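Local coordinates for protein Apc35852 (Geobacillus stearothermophilus, PDB 1U9C) that is of unknown function but belongs to the DJ-1/PfpI family, whose members include chaperones, cysteine proteases and a protein linked to Parkinson's disease, at residues Phe31-Leu36 / Ser208-Ala213; Thr151-Thr156 / Leu200-Asn205. One frame throughout, in Å; residues are numbered along the deposited sequence.

Contact 1 (Phe31-Leu36 / Ser208-Ala213)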
loop_
_atom_site.group_PDB
_atom_site.type_symbol
_atom_site.label_atom_id
_atom_site.label_comp_id
_atom_site.label_asym_id
_atom_site.label_seq_id
_atom_site.Cartn_x
_atom_site.Cartn_y
_atom_site.Cartn_z
ATOM N N PHE A 31 -5.736 -2.814 -4.985
ATOM C CA PHE A 31 -6.289 -3.806 -4.058
ATOM C C PHE A 31 -6.685 -5.087 -4.795
ATOM O O PHE A 31 -6.309 -6.178 -4.384
ATOM C CB PHE A 31 -7.513 -3.249 -3.329
ATOM C CG PHE A 31 -8.176 -4.251 -2.462
ATOM C CD1 PHE A 31 -7.654 -4.592 -1.230
ATOM C CD2 PHE A 31 -9.293 -4.964 -2.899
ATOM C CE1 PHE A 31 -8.250 -5.573 -0.456
ATOM C CE2 PHE A 31 -9.885 -5.911 -2.130
ATOM C CZ PHE A 31 -9.368 -6.225 -0.921
ATOM N N ALA A 32 -7.461 -4.941 -5.860
ATOM C CA ALA A 32 -8.120 -6.104 -6.449
ATOM C C ALA A 32 -7.123 -7.084 -7.073
ATOM O O ALA A 32 -7.251 -8.298 -6.907
ATOM C CB ALA A 32 -9.150 -5.685 -7.499
ATOM N N VAL A 33 -6.120 -6.606 -7.808
ATOM C CA VAL A 33 -5.208 -7.526 -8.463
ATOM C C VAL A 33 -4.376 -8.291 -7.404
ATOM O O VAL A 33 -4.281 -9.515 -7.453
ATOM C CB VAL A 33 -4.378 -6.779 -9.487
ATOM C CG1 VAL A 33 -3.082 -7.510 -9.811
ATOM C CG2 VAL A 33 -5.224 -6.494 -10.743
ATOM N N PRO A 34 -3.766 -7.622 -6.432
ATOM C CA PRO A 34 -3.098 -8.347 -5.359
ATOM C C PRO A 34 -4.010 -9.300 -4.588
ATOM O O PRO A 34 -3.581 -10.419 -4.261
ATOM C CB PRO A 34 -2.488 -7.220 -4.502
ATOM C CG PRO A 34 -2.263 -6.136 -5.513
ATOM C CD PRO A 34 -3.507 -6.177 -6.344
ATOM N N TYR A 35 -5.200 -8.844 -4.253
ATOM C CA TYR A 35 -6.145 -9.696 -3.503
ATOM C C TYR A 35 -6.361 -11.008 -4.289
ATOM O O TYR A 35 -6.266 -12.092 -3.687
ATOM C CB TYR A 35 -7.471 -8.937 -3.343
ATOM C CG TYR A 35 -8.566 -9.704 -2.591
ATOM C CD1 TYR A 35 -8.590 -9.700 -1.246
ATOM C CD2 TYR A 35 -9.545 -10.391 -3.260
ATOM C CE1 TYR A 35 -9.573 -10.376 -0.548
ATOM C CE2 TYR A 35 -10.552 -11.062 -2.532
ATOM C CZ TYR A 35 -10.530 -11.005 -1.201
ATOM O OH TYR A 35 -11.533 -11.677 -0.481
ATOM N N LEU A 36 -6.599 -10.912 -5.575
ATOM C CA LEU A 36 -6.860 -12.110 -6.384
ATOM C C LEU A 36 -5.601 -12.989 -6.415
ATOM O O LEU A 36 -5.701 -14.231 -6.307
ATOM C CB LEU A 36 -7.270 -11.709 -7.823
ATOM C CG LEU A 36 -7.498 -12.794 -8.875
ATOM C CD1 LEU A 36 -8.661 -13.648 -8.429
ATOM C CD2 LEU A 36 -7.726 -12.261 -10.277
ATOM N N SER A 208 1.966 -1.471 -11.715
ATOM C CA SER A 208 2.897 -2.297 -10.930
ATOM C C SER A 208 2.206 -3.222 -9.922
ATOM O O SER A 208 2.920 -3.881 -9.142
ATOM C CB SER A 208 3.808 -1.354 -10.164
ATOM O OG SER A 208 4.416 -0.415 -11.039
ATOM N N SER A 209 0.876 -3.240 -9.879
ATOM C CA SER A 209 0.139 -3.976 -8.832
ATOM C C SER A 209 0.450 -5.452 -8.857
ATOM O O SER A 209 0.771 -6.059 -7.827
ATOM C CB SER A 209 -1.352 -3.758 -8.977
ATOM O OG SER A 209 -1.699 -2.380 -8.835
ATOM N N ARG A 210 0.397 -6.066 -10.027
ATOM C CA ARG A 210 0.646 -7.456 -10.143
ATOM C C ARG A 210 2.068 -7.881 -9.762
ATOM O O ARG A 210 2.272 -8.808 -8.975
ATOM C CB ARG A 210 0.300 -7.990 -11.521
ATOM C CG ARG A 210 0.358 -9.470 -11.592
ATOM C CD ARG A 210 -0.170 -10.047 -12.933
ATOM N NE ARG A 210 -1.555 -9.608 -13.096
ATOM C CZ ARG A 210 -2.642 -10.247 -12.653
ATOM N NH1 ARG A 210 -2.556 -11.454 -12.072
ATOM N NH2 ARG A 210 -3.831 -9.697 -12.864
ATOM N N SER A 211 3.063 -7.143 -10.243
ATOM C CA SER A 211 4.447 -7.497 -10.001
ATOM C C SER A 211 4.798 -7.335 -8.544
ATOM O O SER A 211 5.549 -8.120 -7.986
ATOM C CB SER A 211 5.451 -6.716 -10.876
ATOM O OG SER A 211 5.475 -5.332 -10.625
ATOM N N THR A 212 4.191 -6.343 -7.903
ATOM C CA THR A 212 4.403 -6.135 -6.472
ATOM C C THR A 212 3.869 -7.331 -5.731
ATOM O O THR A 212 4.550 -7.888 -4.843
ATOM C CB THR A 212 3.722 -4.813 -5.992
ATOM O OG1 THR A 212 4.255 -3.714 -6.751
ATOM C CG2 THR A 212 4.104 -4.487 -4.550
ATOM N N ALA A 213 2.655 -7.728 -6.038
ATOM C CA ALA A 213 2.069 -8.904 -5.407
ATOM C C ALA A 213 2.892 -10.162 -5.639
ATOM O O ALA A 213 3.039 -10.981 -4.750
ATOM C CB ALA A 213 0.639 -9.117 -5.861
#

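Contact 2 (Thr151-Thr156 / Leu200-Asn205)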
loop_
_atom_site.group_PDB
_atom_site.type_symbol
_atom_site.label_atom_id
_atom_site.label_comp_id
_atom_site.label_asym_id
_atom_site.label_seq_id
_atom_site.Cartn_x
_atom_site.Cartn_y
_atom_site.Cartn_z
ATOM N N THR A 151 16.130 0.398 -0.647
ATOM C CA THR A 151 15.775 0.679 -2.025
ATOM C C THR A 151 14.244 0.615 -2.117
ATOM O O THR A 151 13.655 -0.420 -1.834
ATOM C CB THR A 151 16.382 -0.347 -2.980
ATOM O OG1 THR A 151 17.818 -0.241 -2.937
ATOM C CG2 THR A 151 16.013 -0.025 -4.439
ATOM N N VAL A 152 13.620 1.699 -2.549
ATOM C CA VAL A 152 12.171 1.769 -2.656
ATOM C C VAL A 152 11.744 2.535 -3.870
ATOM O O VAL A 152 12.521 3.360 -4.418
ATOM C CB VAL A 152 11.524 2.419 -1.465
ATOM C CG1 VAL A 152 11.952 1.807 -0.183
ATOM C CG2 VAL A 152 11.733 3.937 -1.450
ATOM N N THR A 153 10.493 2.310 -4.242
ATOM C CA THR A 153 9.808 3.122 -5.222
ATOM C C THR A 153 8.457 3.549 -4.713
ATOM O O THR A 153 7.986 3.071 -3.680
ATOM C CB THR A 153 9.740 2.389 -6.563
ATOM O OG1 THR A 153 9.365 3.278 -7.618
ATOM C CG2 THR A 153 8.725 1.265 -6.600
ATOM N N SER A 154 7.830 4.457 -5.453
ATOM C CA SER A 154 6.480 4.934 -5.163
ATOM C C SER A 154 6.019 5.709 -6.356
ATOM O O SER A 154 6.790 5.973 -7.263
ATOM C CB SER A 154 6.389 5.835 -3.935
ATOM O OG SER A 154 6.994 7.130 -4.134
ATOM N N PHE A 155 4.798 6.237 -6.272
ATOM C CA PHE A 155 4.325 7.216 -7.227
ATOM C C PHE A 155 5.336 8.348 -7.227
ATOM O O PHE A 155 5.737 8.842 -6.193
ATOM C CB PHE A 155 2.999 7.762 -6.776
ATOM C CG PHE A 155 2.164 8.331 -7.865
ATOM C CD1 PHE A 155 1.558 7.517 -8.775
ATOM C CD2 PHE A 155 1.900 9.680 -7.902
ATOM C CE1 PHE A 155 0.726 8.045 -9.722
ATOM C CE2 PHE A 155 1.060 10.205 -8.852
ATOM C CZ PHE A 155 0.472 9.390 -9.740
ATOM N N THR A 156 5.771 8.725 -8.408
ATOM C CA THR A 156 6.863 9.681 -8.498
ATOM C C THR A 156 6.355 11.093 -8.480
ATOM O O THR A 156 5.201 11.362 -8.815
ATOM C CB THR A 156 7.691 9.455 -9.779
ATOM O OG1 THR A 156 6.871 9.621 -10.943
ATOM C CG2 THR A 156 8.290 8.060 -9.852
ATOM N N LEU A 200 11.214 -5.520 2.243
ATOM C CA LEU A 200 10.424 -4.364 1.867
ATOM C C LEU A 200 10.258 -4.362 0.359
ATOM O O LEU A 200 11.243 -4.301 -0.407
ATOM C CB LEU A 200 11.164 -3.095 2.312
ATOM C CG LEU A 200 10.502 -1.781 2.067
ATOM C CD1 LEU A 200 9.177 -1.729 2.774
ATOM C CD2 LEU A 200 11.385 -0.629 2.584
ATOM N N ILE A 201 9.000 -4.412 -0.067
ATOM C CA ILE A 201 8.671 -4.517 -1.481
ATOM C C ILE A 201 7.747 -3.350 -1.853
ATOM O O ILE A 201 6.768 -3.107 -1.156
ATOM C CB ILE A 201 7.948 -5.861 -1.672
ATOM C CG1 ILE A 201 8.931 -7.011 -1.451
ATOM C CG2 ILE A 201 7.335 -5.961 -3.062
ATOM C CD1 ILE A 201 8.308 -8.355 -1.302
ATOM N N THR A 202 8.038 -2.644 -2.914
ATOM C CA THR A 202 7.268 -1.486 -3.316
ATOM C C THR A 202 7.074 -1.478 -4.793
ATOM O O THR A 202 7.915 -1.975 -5.571
ATOM C CB THR A 202 7.933 -0.179 -2.845
ATOM O OG1 THR A 202 9.329 -0.134 -3.150
ATOM C CG2 THR A 202 7.835 -0.020 -1.348
ATOM N N GLY A 203 5.988 -0.832 -5.215
ATOM C CA GLY A 203 5.605 -0.716 -6.626
ATOM C C GLY A 203 5.265 0.737 -6.921
ATOM O O GLY A 203 4.807 1.473 -6.060
ATOM N N GLN A 204 5.451 1.163 -8.159
ATOM C CA GLN A 204 5.383 2.587 -8.521
ATOM C C GLN A 204 3.994 3.137 -8.819
ATOM O O GLN A 204 3.710 4.275 -8.529
ATOM C CB GLN A 204 6.292 2.802 -9.729
ATOM C CG GLN A 204 6.577 4.252 -10.047
ATOM C CD GLN A 204 7.509 4.404 -11.195
ATOM O OE1 GLN A 204 8.481 3.667 -11.290
ATOM N NE2 GLN A 204 7.175 5.286 -12.112
ATOM N N ASN A 205 3.146 2.336 -9.429
ATOM C CA ASN A 205 1.900 2.850 -9.974
ATOM C C ASN A 205 0.892 1.706 -10.213
ATOM O O ASN A 205 1.183 0.553 -9.922
ATOM C CB ASN A 205 2.222 3.611 -11.232
ATOM C CG ASN A 205 3.055 2.795 -12.133
ATOM O OD1 ASN A 205 2.833 1.616 -12.205
ATOM N ND2 ASN A 205 4.076 3.385 -12.768
HETATM O O HOH W 1 11.165 -1.547 -1.674
#

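Contact 1 (Phe31-Leu36 / Ser208-Ala213)
Val-33 lays its CG1 methyl against the start of helix 209-221, 3.7 Å from Arg-210 CA. That methyl stands anti to the backbone N (chi1 158°), which carries it across to the other helix, where it also meets the CB of Arg-210. The arginine then crosses the valine at about a right angle: its chain bends at chi3 (-59°), and one face of the guanidinium lies over Val-33 CG1, offset toward the rim, with NH2 3.8 Å from that methyl. A long side chain suits this edge, since its aliphatic root can pack while its charged end stays near solvent. Deeper in, Pro-34 meets Ala-213 through small apolar groups, CB to CB at 3.9 Å, and its CG sits 3.8 Å from the carbonyl O of Ser-209. Proline has no N-H to give to the preceding turn, and helix 28-40 is kinked here. Alanine and serine are slim enough for the axes of the short segments to come within 8.5 Å, at a crossing angle of -36°. Ser-209 offers its CB to Pro-34 CD, while its OG bonds back to Pro-206 O. Phe-31 and Tyr-35 turn away from this interface; they and Pro-34 pack on Met-10, and Phe-31, Ala-32 and Tyr-35 touch Ala-72. Helix 28-40 thus lies among helix 209-221, strand 7-12 of the main sheet and helix 70-75.

Contact 2 (Thr151-Thr156 / Leu200-Asn205)
Leu-200 begins the contact with its CD2 methyl, 3.7 Å from Val-152 CG1; the two branched side chains make an apolar pair where strand 200-203 begins. The carbonyl O of Leu-200 takes a hydrogen bond from a water that also donates to Thr-151 O and accepts from Thr-202 OG1, so one molecule bridges the backbones where they do not pair directly. Ile-201 turns away, its backbone bonded to strand 124-127. Thr-202 is the polar centre. With chi1 at 48°, OG1 lies between its own N and carbonyl carbon and receives Thr-153 N at 2.9 Å in a nearly straight bond (169°). Threonine suits the place because its hydroxyl can accept this N-H and still donate to the water. At Gly-203 the backbone itself is the surface: Thr-153 CG2 rests 3.5 Å from Gly-203 C, while Thr-153 OG1 bonds to Val-185 O. Gln-204 then runs its side chain past 151-156, CG anti to its N (chi1 -167°) and extended beyond. It crosses Thr-153 at about a right angle and brings CG to 3.3 Å from Ser-154 O. OE1 accepts from Gly-187 N and NE2 makes a weak hydrogen bond to Glu-159 OE2, so the amide is held at its tip while the methylenes pack. The carbonyl O of Gln-204 sits at the edge of the Phe-155 ring and makes a CA-H...O contact with Phe-155 CA (3.3 Å). Thr-156 N-caps helix 157-163. The arrangement joins the main sheet of the DJ-1/PfpI alpha/beta sandwich to the small parallel sheet 151-152/183-184. Phe-155 meets the ring of His-130, which directly follows Cys-129, here a sulfinic acid; in relatives the corresponding cysteine sits at the nucleophile elbow, so this loop probably borders the equivalent site.

Both contacts are largely buried, but contact 1 reaches the surface at Arg-210, whereas every touching residue of contact 2 is buried. Contact 1 packs two helices by apolar and aliphatic surfaces; contact 2 relies on backbone polar groups met by a threonine hydroxyl and a bridging water, with glutamine methylenes and a Val/Leu pair packing beside them. Their second segments lie on successive elements: strand 200-203 leads through a short turn into helix 209-221, which folds back on it, Thr-212 OG1 lying 3.3 Å from Gly-203 CA. The absence of a side chain at that glycine suits this close approach. Along the chain, contact 2 is nested in the loop that contact 1 closes, with centres about 13 Å apart.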